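Local coordinates for protein complement factor MASP-3 (Homo sapiens, PDB 3DEM) that probably binds mannan-binding lectin and ficolins through its calcium-binding CUB1-EGF-CUB2 region, as part of a serine protease of the complement system, at residues A[10-21]-A[108-116]; A[171-179]-A[270-278]. All blocks are in the same frame, centred on the assembly; numbering follows the deposited sequence.

Contact 1 (A[10-21]-A[108-116]); sequences GQIQSPGYPDSY and RFTGFDAHY
Tyr116 spreads its ring over the backbone of Gly10, whose CA lies 3.7 Å from the ring centroid in a CH-pi contact; bare of a side chain, Gly10 lets the ring lie directly on its main chain. Chi1 of 70° sets the ring between its own N and carbonyl carbon, turned across to strand 10-13. The two strands are antiparallel, with Gly10-Tyr116 and Ile12-Ala114 as hydrogen-bonded pairs. On the face of Ile12 and Tyr116, Ile12 CG2 runs beside Phe112 CE1 at 3.9 Å, while Ile12 CD1 meets the Tyr116 ring crosswise; branched and aromatic groups suit this buried side.

Next along, Ser14 N still bonds to Phe112 O, but Ser14 OG replaces the carbonyl as acceptor for Phe112 N (3.0 Å, 159° at the hydrogen), and Ser14 CB packs on the Phe112 ring. A water lies 2.8 Å from Ser14 OG and within hydrogen-bonding reach of Asp19 O and Thr110 O, bridging the turn to Thr110. Gly111, at positive phi, brings its CA to 3.3 Å of Ser14 OG, an approach its lack of a side chain permits. Beyond it, Tyr21 N bonds to Phe109 O (3.1 Å), and the Tyr21 ring lies alongside Phe109 CB; its hydroxyl bonds to Asp57, a calcium ligand, so Tyr21 is a second-shell residue, well placed to orient that first-shell carboxylate.

In the CUB sandwich, strand 10-13 is the outermost strand of its sheet within the chain. Strand 111-120 separates it from strand 37-47, Ile12 packs on Ile97 and Trp29 of the facing sheet, and His115 stacks on His139 of the second subunit.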
loop_
_atom_site.group_PDB
_atom_site.type_symbol
_atom_site.label_atom_id
_atom_site.label_comp_id
_atom_site.label_asym_id
_atom_site.label_seq_id
_atom_site.Cartn_x
_atom_site.Cartn_y
_atom_site.Cartn_z
ATOM N N GLY A 10 9.121 -4.626 -11.427
ATOM C CA GLY A 10 9.875 -5.208 -12.532
ATOM C C GLY A 10 9.439 -6.610 -12.898
ATOM O O GLY A 10 8.700 -7.244 -12.159
ATOM N N GLN A 11 9.903 -7.085 -14.051
ATOM C CA GLN A 11 9.623 -8.432 -14.531
ATOM C C GLN A 11 10.930 -9.167 -14.757
ATOM O O GLN A 11 11.927 -8.569 -15.155
ATOM C CB GLN A 11 8.884 -8.398 -15.870
ATOM C CG GLN A 11 7.546 -7.686 -15.877
ATOM C CD GLN A 11 6.834 -7.818 -17.220
ATOM O OE1 GLN A 11 6.391 -6.825 -17.805
ATOM N NE2 GLN A 11 6.734 -9.046 -17.719
ATOM N N ILE A 12 10.918 -10.471 -14.528
ATOM C CA ILE A 12 12.092 -11.301 -14.765
ATOM C C ILE A 12 11.664 -12.614 -15.407
ATOM O O ILE A 12 10.651 -13.196 -15.023
ATOM C CB ILE A 12 12.836 -11.596 -13.452
ATOM C CG1 ILE A 12 13.454 -10.320 -12.883
ATOM C CG2 ILE A 12 13.917 -12.629 -13.666
ATOM C CD1 ILE A 12 13.906 -10.475 -11.444
ATOM N N GLN A 13 12.437 -13.069 -16.387
ATOM C CA GLN A 13 12.183 -14.330 -17.072
ATOM C C GLN A 13 13.453 -15.154 -17.077
ATOM O O GLN A 13 14.551 -14.616 -16.947
ATOM C CB GLN A 13 11.776 -14.084 -18.530
ATOM C CG GLN A 13 10.647 -13.091 -18.727
ATOM C CD GLN A 13 10.455 -12.718 -20.176
ATOM O OE1 GLN A 13 11.285 -13.042 -21.033
ATOM N NE2 GLN A 13 9.353 -12.037 -20.468
ATOM N N SER A 14 13.306 -16.464 -17.244
ATOM C CA SER A 14 14.454 -17.336 -17.461
ATOM C C SER A 14 15.029 -17.095 -18.856
ATOM O O SER A 14 14.306 -16.680 -19.770
ATOM C CB SER A 14 14.035 -18.798 -17.322
ATOM O OG SER A 14 12.883 -19.055 -18.104
ATOM N N PRO A 15 16.336 -17.345 -19.025
ATOM C CA PRO A 15 16.942 -17.255 -20.351
ATOM C C PRO A 15 16.172 -18.104 -21.356
ATOM O O PRO A 15 15.893 -19.279 -21.090
ATOM C CB PRO A 15 18.341 -17.841 -20.142
ATOM C CG PRO A 15 18.627 -17.638 -18.704
ATOM C CD PRO A 15 17.310 -17.720 -17.986
ATOM N N GLY A 16 15.811 -17.503 -22.486
ATOM C CA GLY A 16 15.122 -18.218 -23.549
ATOM C C GLY A 16 13.608 -18.118 -23.530
ATOM O O GLY A 16 12.960 -18.365 -24.545
ATOM N N TYR A 17 13.041 -17.761 -22.379
ATOM C CA TYR A 17 11.587 -17.660 -22.230
ATOM C C TYR A 17 10.983 -16.897 -23.404
ATOM O O TYR A 17 11.531 -15.882 -23.823
ATOM C CB TYR A 17 11.227 -16.978 -20.904
ATOM C CG TYR A 17 9.741 -16.958 -20.598
ATOM C CD1 TYR A 17 9.161 -17.941 -19.802
ATOM C CD2 TYR A 17 8.918 -15.956 -21.109
ATOM C CE1 TYR A 17 7.801 -17.930 -19.523
ATOM C CE2 TYR A 17 7.559 -15.936 -20.841
ATOM C CZ TYR A 17 7.006 -16.924 -20.045
ATOM O OH TYR A 17 5.655 -16.906 -19.772
ATOM N N PRO A 18 9.845 -17.377 -23.937
ATOM C CA PRO A 18 9.070 -18.534 -23.487
ATOM C C PRO A 18 9.548 -19.882 -24.042
ATOM O O PRO A 18 8.868 -20.895 -23.865
ATOM C CB PRO A 18 7.670 -18.225 -24.016
ATOM C CG PRO A 18 7.916 -17.469 -25.278
ATOM C CD PRO A 18 9.220 -16.722 -25.101
ATOM N N ASP A 19 10.696 -19.897 -24.715
ATOM C CA ASP A 19 11.274 -21.149 -25.182
ATOM C C ASP A 19 12.004 -21.844 -24.043
ATOM O O ASP A 19 12.274 -21.235 -23.007
ATOM C CB ASP A 19 12.239 -20.898 -26.335
ATOM C CG ASP A 19 11.539 -20.413 -27.577
ATOM O OD1 ASP A 19 10.650 -21.137 -28.078
ATOM O OD2 ASP A 19 11.881 -19.311 -28.052
ATOM N N SER A 20 12.322 -23.119 -24.244
ATOM C CA SER A 20 13.052 -23.894 -23.248
ATOM C C SER A 20 14.384 -23.233 -22.909
ATOM O O SER A 20 15.062 -22.701 -23.783
ATOM C CB SER A 20 13.286 -25.318 -23.747
ATOM O OG SER A 20 14.191 -25.335 -24.837
ATOM N N TYR A 21 14.755 -23.258 -21.636
ATOM C CA TYR A 21 16.001 -22.635 -21.215
ATOM C C TYR A 21 17.220 -23.477 -21.583
ATOM O O TYR A 21 17.130 -24.700 -21.690
ATOM C CB TYR A 21 15.989 -22.308 -19.716
ATOM C CG TYR A 21 15.704 -23.473 -18.788
ATOM C CD1 TYR A 21 16.694 -24.403 -18.477
ATOM C CD2 TYR A 21 14.457 -23.620 -18.190
ATOM C CE1 TYR A 21 16.435 -25.460 -17.616
ATOM C CE2 TYR A 21 14.193 -24.668 -17.326
ATOM C CZ TYR A 21 15.185 -25.584 -17.044
ATOM O OH TYR A 21 14.930 -26.628 -16.186
ATOM N N ARG A 108 12.741 -30.662 -22.151
ATOM C CA ARG A 108 12.793 -29.246 -22.496
ATOM C C ARG A 108 11.828 -28.382 -21.689
ATOM O O ARG A 108 10.708 -28.093 -22.120
ATOM C CB ARG A 108 12.556 -29.054 -23.992
ATOM C CG ARG A 108 13.832 -28.846 -24.797
ATOM C CD ARG A 108 15.034 -29.560 -24.179
ATOM N NE ARG A 108 16.253 -29.309 -24.948
ATOM C CZ ARG A 108 16.999 -28.212 -24.836
ATOM N NH1 ARG A 108 16.662 -27.254 -23.977
ATOM N NH2 ARG A 108 18.088 -28.073 -25.585
ATOM N N PHE A 109 12.292 -27.952 -20.525
ATOM C CA PHE A 109 11.494 -27.143 -19.620
ATOM C C PHE A 109 11.545 -25.668 -20.015
ATOM O O PHE A 109 12.598 -25.151 -20.373
ATOM C CB PHE A 109 11.983 -27.349 -18.186
ATOM C CG PHE A 109 11.887 -28.775 -17.719
ATOM C CD1 PHE A 109 13.009 -29.593 -17.700
ATOM C CD2 PHE A 109 10.671 -29.305 -17.318
ATOM C CE1 PHE A 109 12.922 -30.908 -17.278
ATOM C CE2 PHE A 109 10.575 -30.621 -16.896
ATOM C CZ PHE A 109 11.702 -31.424 -16.875
ATOM N N THR A 110 10.400 -24.996 -19.940
ATOM C CA THR A 110 10.267 -23.651 -20.490
ATOM C C THR A 110 10.569 -22.530 -19.498
ATOM O O THR A 110 10.425 -21.350 -19.824
ATOM C CB THR A 110 8.871 -23.429 -21.108
ATOM O OG1 THR A 110 7.863 -23.769 -20.147
ATOM C CG2 THR A 110 8.697 -24.284 -22.360
ATOM N N GLY A 111 10.985 -22.900 -18.291
ATOM C CA GLY A 111 11.452 -21.921 -17.316
ATOM C C GLY A 111 10.368 -21.196 -16.539
ATOM O O GLY A 111 9.365 -21.795 -16.145
ATOM N N PHE A 112 10.568 -19.899 -16.314
ATOM C CA PHE A 112 9.659 -19.135 -15.464
ATOM C C PHE A 112 9.443 -17.687 -15.918
ATOM O O PHE A 112 10.221 -17.136 -16.700
ATOM C CB PHE A 112 10.161 -19.151 -14.017
ATOM C CG PHE A 112 11.358 -18.273 -13.783
ATOM C CD1 PHE A 112 11.203 -16.969 -13.333
ATOM C CD2 PHE A 112 12.638 -18.745 -14.025
ATOM C CE1 PHE A 112 12.306 -16.158 -13.124
ATOM C CE2 PHE A 112 13.742 -17.940 -13.821
ATOM C CZ PHE A 112 13.576 -16.646 -13.370
ATOM N N ASP A 113 8.370 -17.091 -15.410
ATOM C CA ASP A 113 8.047 -15.690 -15.628
ATOM C C ASP A 113 7.671 -15.111 -14.261
ATOM O O ASP A 113 6.716 -15.567 -13.627
ATOM C CB ASP A 113 6.888 -15.563 -16.621
ATOM C CG ASP A 113 6.413 -14.126 -16.799
ATOM O OD1 ASP A 113 7.250 -13.196 -16.738
ATOM O OD2 ASP A 113 5.196 -13.929 -17.007
ATOM N N ALA A 114 8.431 -14.121 -13.801
ATOM C CA ALA A 114 8.239 -13.581 -12.460
ATOM C C ALA A 114 8.051 -12.065 -12.443
ATOM O O ALA A 114 8.519 -11.354 -13.331
ATOM C CB ALA A 114 9.393 -13.986 -11.551
ATOM N N HIS A 115 7.360 -11.585 -11.415
ATOM C CA HIS A 115 7.064 -10.170 -11.253
ATOM C C HIS A 115 7.314 -9.762 -9.812
ATOM O O HIS A 115 6.986 -10.503 -8.889
ATOM C CB HIS A 115 5.604 -9.899 -11.615
ATOM C CG HIS A 115 5.285 -10.167 -13.054
ATOM N ND1 HIS A 115 5.110 -11.441 -13.554
ATOM C CD2 HIS A 115 5.125 -9.327 -14.101
ATOM C CE1 HIS A 115 4.852 -11.372 -14.846
ATOM N NE2 HIS A 115 4.853 -10.100 -15.202
ATOM N N TYR A 116 7.906 -8.592 -9.619
ATOM C CA TYR A 116 8.178 -8.096 -8.276
ATOM C C TYR A 116 7.771 -6.634 -8.155
ATOM O O TYR A 116 7.629 -5.932 -9.157
ATOM C CB TYR A 116 9.659 -8.267 -7.914
ATOM C CG TYR A 116 10.589 -7.355 -8.685
ATOM C CD1 TYR A 116 10.850 -6.061 -8.247
ATOM C CD2 TYR A 116 11.204 -7.785 -9.854
ATOM C CE1 TYR A 116 11.697 -5.222 -8.958
ATOM C CE2 TYR A 116 12.055 -6.954 -10.570
ATOM C CZ TYR A 116 12.299 -5.678 -10.114
ATOM O OH TYR A 116 13.145 -4.847 -10.819
HETATM O O HOH W 1 13.110 -20.298 -20.580
#

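Contact 2 (A[171-179]-A[270-278]); sequences FTQRTGVIT and GWRLSYRAA
The hydroxyl of Tyr275 reaches past the start of strand 175-179 to donate to Gln173 O (2.8 Å). That carbonyl lies at the ring's edge, in its plane, whereas the phenol oxygen sits above the carbonyl plane. A chi1 of 76° swings the Tyr275 ring toward the strand, where one face covers the backbone of Thr175 and Gly176, with Gly176 N 3.5 Å above the plane near the ring centre. Glycine is apt at 176 because its bare backbone lets the ring lie directly on it. Phe171 CB comes within 3.4 Å of Tyr275 OH, the two side chains slanting across each other, and the Phe171 ring in turn receives Ile178 CG1 over its centre.

Further along, Ile178 is flanked on the same face: its CB runs beside Leu273 CD1 at 4.0 Å, and its CG2, directed anti to the backbone N, reaches the six-membered part of Trp271. The indole turns one face to the backbone of Thr179. Such broad apolar groups fill the inner side of the sheet, packing on Ile258 of the facing sheet.

The face bearing Thr175, Val177, Thr179, Arg272, Ser274 and Arg276 is mostly polar. Val177 CG1 sits 3.8 Å above the centre of the Arg272 guanidinium, while Arg272 NE makes a salt bridge to Glu210. Arg276 NH1 bonds to Ser274 OG in the guanidinium plane (2.8 Å).

Main-chain bonds join Gly176 to Tyr275 and Ile178 to Leu273, and Ala277 N to Arg174 O (2.8 Å); Arg174 NH1 adds a weak bond to Ala277 O. The chemistry is thus divided: aromatic and aliphatic cover inside, charge outside, and a tyrosine whose hydroxyl ties down the residues leading into the strand while its ring covers the Thr175-Gly176 backbone.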
loop_
_atom_site.group_PDB
_atom_site.type_symbol
_atom_site.label_atom_id
_atom_site.label_comp_id
_atom_site.label_asym_id
_atom_site.label_seq_id
_atom_site.Cartn_x
_atom_site.Cartn_y
_atom_site.Cartn_z
ATOM N N PHE A 171 1.590 28.361 43.840
ATOM C CA PHE A 171 0.696 28.105 44.959
ATOM C C PHE A 171 0.954 29.110 46.077
ATOM O O PHE A 171 2.044 29.149 46.648
ATOM C CB PHE A 171 0.868 26.666 45.446
ATOM C CG PHE A 171 0.529 25.633 44.406
ATOM C CD1 PHE A 171 -0.736 25.059 44.360
ATOM C CD2 PHE A 171 1.472 25.243 43.464
ATOM C CE1 PHE A 171 -1.052 24.106 43.405
ATOM C CE2 PHE A 171 1.161 24.293 42.497
ATOM C CZ PHE A 171 -0.109 23.723 42.471
ATOM N N THR A 172 -0.047 29.935 46.369
ATOM C CA THR A 172 0.112 31.020 47.333
ATOM C C THR A 172 -0.846 30.911 48.507
ATOM O O THR A 172 -0.731 31.654 49.485
ATOM C CB THR A 172 -0.110 32.387 46.679
ATOM O OG1 THR A 172 -1.437 32.448 46.142
ATOM C CG2 THR A 172 0.898 32.620 45.569
ATOM N N GLN A 173 -1.805 30.003 48.403
ATOM C CA GLN A 173 -2.756 29.820 49.484
ATOM C C GLN A 173 -2.105 29.084 50.650
ATOM O O GLN A 173 -1.087 28.407 50.479
ATOM C CB GLN A 173 -4.013 29.104 48.986
ATOM C CG GLN A 173 -4.890 29.980 48.093
ATOM C CD GLN A 173 -5.941 29.182 47.341
ATOM O OE1 GLN A 173 -5.720 28.025 46.982
ATOM N NE2 GLN A 173 -7.094 29.801 47.096
ATOM N N ARG A 174 -2.693 29.238 51.832
ATOM C CA ARG A 174 -2.163 28.644 53.055
ATOM C C ARG A 174 -2.070 27.127 52.983
ATOM O O ARG A 174 -1.220 26.520 53.629
ATOM C CB ARG A 174 -3.033 29.036 54.237
ATOM C CG ARG A 174 -2.764 30.419 54.767
ATOM C CD ARG A 174 -1.911 30.344 56.002
ATOM N NE ARG A 174 -2.318 31.344 56.981
ATOM C CZ ARG A 174 -2.260 31.154 58.293
ATOM N NH1 ARG A 174 -1.819 29.997 58.776
ATOM N NH2 ARG A 174 -2.648 32.115 59.118
ATOM N N THR A 175 -2.955 26.518 52.202
ATOM C CA THR A 175 -2.963 25.075 52.037
ATOM C C THR A 175 -3.154 24.767 50.565
ATOM O O THR A 175 -3.633 25.619 49.815
ATOM C CB THR A 175 -4.111 24.406 52.836
ATOM O OG1 THR A 175 -5.369 24.724 52.228
ATOM C CG2 THR A 175 -4.121 24.872 54.287
ATOM N N GLY A 176 -2.785 23.558 50.148
ATOM C CA GLY A 176 -2.989 23.157 48.764
ATOM C C GLY A 176 -2.577 21.740 48.430
ATOM O O GLY A 176 -1.996 21.036 49.252
ATOM N N VAL A 177 -2.896 21.326 47.208
ATOM C CA VAL A 177 -2.575 19.991 46.719
ATOM C C VAL A 177 -1.783 20.083 45.419
ATOM O O VAL A 177 -2.111 20.867 44.523
ATOM C CB VAL A 177 -3.845 19.148 46.469
ATOM C CG1 VAL A 177 -3.474 17.781 45.906
ATOM C CG2 VAL A 177 -4.657 19.008 47.753
ATOM N N ILE A 178 -0.736 19.274 45.323
ATOM C CA ILE A 178 0.121 19.270 44.155
ATOM C C ILE A 178 0.308 17.818 43.736
ATOM O O ILE A 178 0.469 16.942 44.589
ATOM C CB ILE A 178 1.485 19.917 44.477
ATOM C CG1 ILE A 178 1.282 21.286 45.140
ATOM C CG2 ILE A 178 2.355 20.033 43.221
ATOM C CD1 ILE A 178 2.571 22.082 45.357
ATOM N N THR A 179 0.250 17.555 42.433
ATOM C CA THR A 179 0.402 16.189 41.934
ATOM C C THR A 179 1.240 16.162 40.661
ATOM O O THR A 179 1.432 17.190 40.006
ATOM C CB THR A 179 -0.964 15.512 41.610
ATOM O OG1 THR A 179 -1.472 16.010 40.362
ATOM C CG2 THR A 179 -2.007 15.723 42.728
ATOM N N GLY A 270 2.826 8.032 39.449
ATOM C CA GLY A 270 3.212 9.327 39.986
ATOM C C GLY A 270 2.982 9.510 41.475
ATOM O O GLY A 270 3.187 8.590 42.274
ATOM N N TRP A 271 2.538 10.708 41.848
ATOM C CA TRP A 271 2.551 11.124 43.244
ATOM C C TRP A 271 1.602 12.284 43.504
ATOM O O TRP A 271 1.203 13.010 42.592
ATOM C CB TRP A 271 3.969 11.541 43.655
ATOM C CG TRP A 271 4.564 12.595 42.751
ATOM C CD1 TRP A 271 5.324 12.383 41.634
ATOM C CD2 TRP A 271 4.444 14.019 42.890
ATOM N NE1 TRP A 271 5.685 13.591 41.067
ATOM C CE2 TRP A 271 5.156 14.609 41.817
ATOM C CE3 TRP A 271 3.795 14.854 43.806
ATOM C CZ2 TRP A 271 5.238 15.992 41.641
ATOM C CZ3 TRP A 271 3.884 16.230 43.636
ATOM C CH2 TRP A 271 4.599 16.785 42.559
ATOM N N ARG A 272 1.259 12.449 44.772
ATOM C CA ARG A 272 0.402 13.530 45.221
ATOM C C ARG A 272 0.894 13.998 46.584
ATOM O O ARG A 272 1.278 13.192 47.426
ATOM C CB ARG A 272 -1.048 13.053 45.331
ATOM C CG ARG A 272 -1.941 13.963 46.159
ATOM C CD ARG A 272 -3.336 13.391 46.329
ATOM N NE ARG A 272 -4.088 14.131 47.340
ATOM C CZ ARG A 272 -5.268 14.716 47.136
ATOM N NH1 ARG A 272 -5.869 14.643 45.951
ATOM N NH2 ARG A 272 -5.863 15.363 48.129
ATOM N N LEU A 273 0.887 15.303 46.802
ATOM C CA LEU A 273 1.199 15.812 48.119
ATOM C C LEU A 273 0.236 16.923 48.487
ATOM O O LEU A 273 -0.381 17.553 47.617
ATOM C CB LEU A 273 2.659 16.284 48.208
ATOM C CG LEU A 273 3.131 17.513 47.428
ATOM C CD1 LEU A 273 2.735 18.809 48.153
ATOM C CD2 LEU A 273 4.633 17.447 47.225
ATOM N N SER A 274 0.088 17.142 49.784
ATOM C CA SER A 274 -0.603 18.315 50.263
ATOM C C SER A 274 0.391 19.127 51.076
ATOM O O SER A 274 1.290 18.572 51.706
ATOM C CB SER A 274 -1.813 17.932 51.118
ATOM O OG SER A 274 -1.409 17.229 52.278
ATOM N N TYR A 275 0.237 20.443 51.050
ATOM C CA TYR A 275 1.090 21.303 51.848
ATOM C C TYR A 275 0.250 22.189 52.736
ATOM O O TYR A 275 -0.907 22.461 52.432
ATOM C CB TYR A 275 1.994 22.163 50.958
ATOM C CG TYR A 275 1.289 23.325 50.295
ATOM C CD1 TYR A 275 1.066 24.519 50.986
ATOM C CD2 TYR A 275 0.849 23.239 48.984
ATOM C CE1 TYR A 275 0.417 25.588 50.387
ATOM C CE2 TYR A 275 0.202 24.300 48.376
ATOM C CZ TYR A 275 -0.011 25.471 49.083
ATOM O OH TYR A 275 -0.651 26.529 48.488
ATOM N N ARG A 276 0.857 22.646 53.822
ATOM C CA ARG A 276 0.207 23.513 54.786
ATOM C C ARG A 276 1.236 24.494 55.318
ATOM O O ARG A 276 2.328 24.103 55.721
ATOM C CB ARG A 276 -0.370 22.691 55.941
ATOM C CG ARG A 276 -1.557 21.851 55.538
ATOM C CD ARG A 276 -1.903 20.788 56.569
ATOM N NE ARG A 276 -3.005 19.959 56.086
ATOM C CZ ARG A 276 -2.882 19.038 55.134
ATOM N NH1 ARG A 276 -1.703 18.818 54.570
ATOM N NH2 ARG A 276 -3.939 18.338 54.747
ATOM N N ALA A 277 0.888 25.771 55.303
ATOM C CA ALA A 277 1.762 26.801 55.839
ATOM C C ALA A 277 1.451 27.026 57.305
ATOM O O ALA A 277 0.382 27.525 57.643
ATOM C CB ALA A 277 1.594 28.094 55.065
ATOM N N ALA A 278 2.386 26.646 58.171
ATOM C CA ALA A 278 2.250 26.877 59.610
ATOM C C ALA A 278 2.648 28.312 59.957
ATOM O O ALA A 278 3.584 28.882 59.371
ATOM C CB ALA A 278 3.101 25.879 60.396
ATOM O OXT ALA A 278 2.035 28.928 60.838
#

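Overall arrangement
From the N terminus, contact 1 opens at residues 10-21 and closes at 108-116, bringing the first and last strands of the first CUB domain together around an intervening 86 residues. The chain then continues along strand 111-120 into the calcium-binding EGF domain. Contact 2 opens later, at 171-179, and closes at 270-278, the C terminus, enclosing 90 residues of the second CUB domain. The contacts therefore follow in series, neither nesting nor crossing. Each joins an outermost strand to its neighbour in a sheet of order 1-4-2-3. Their centres lie about 78 Å apart on opposite sides of the chain's centre, without touching.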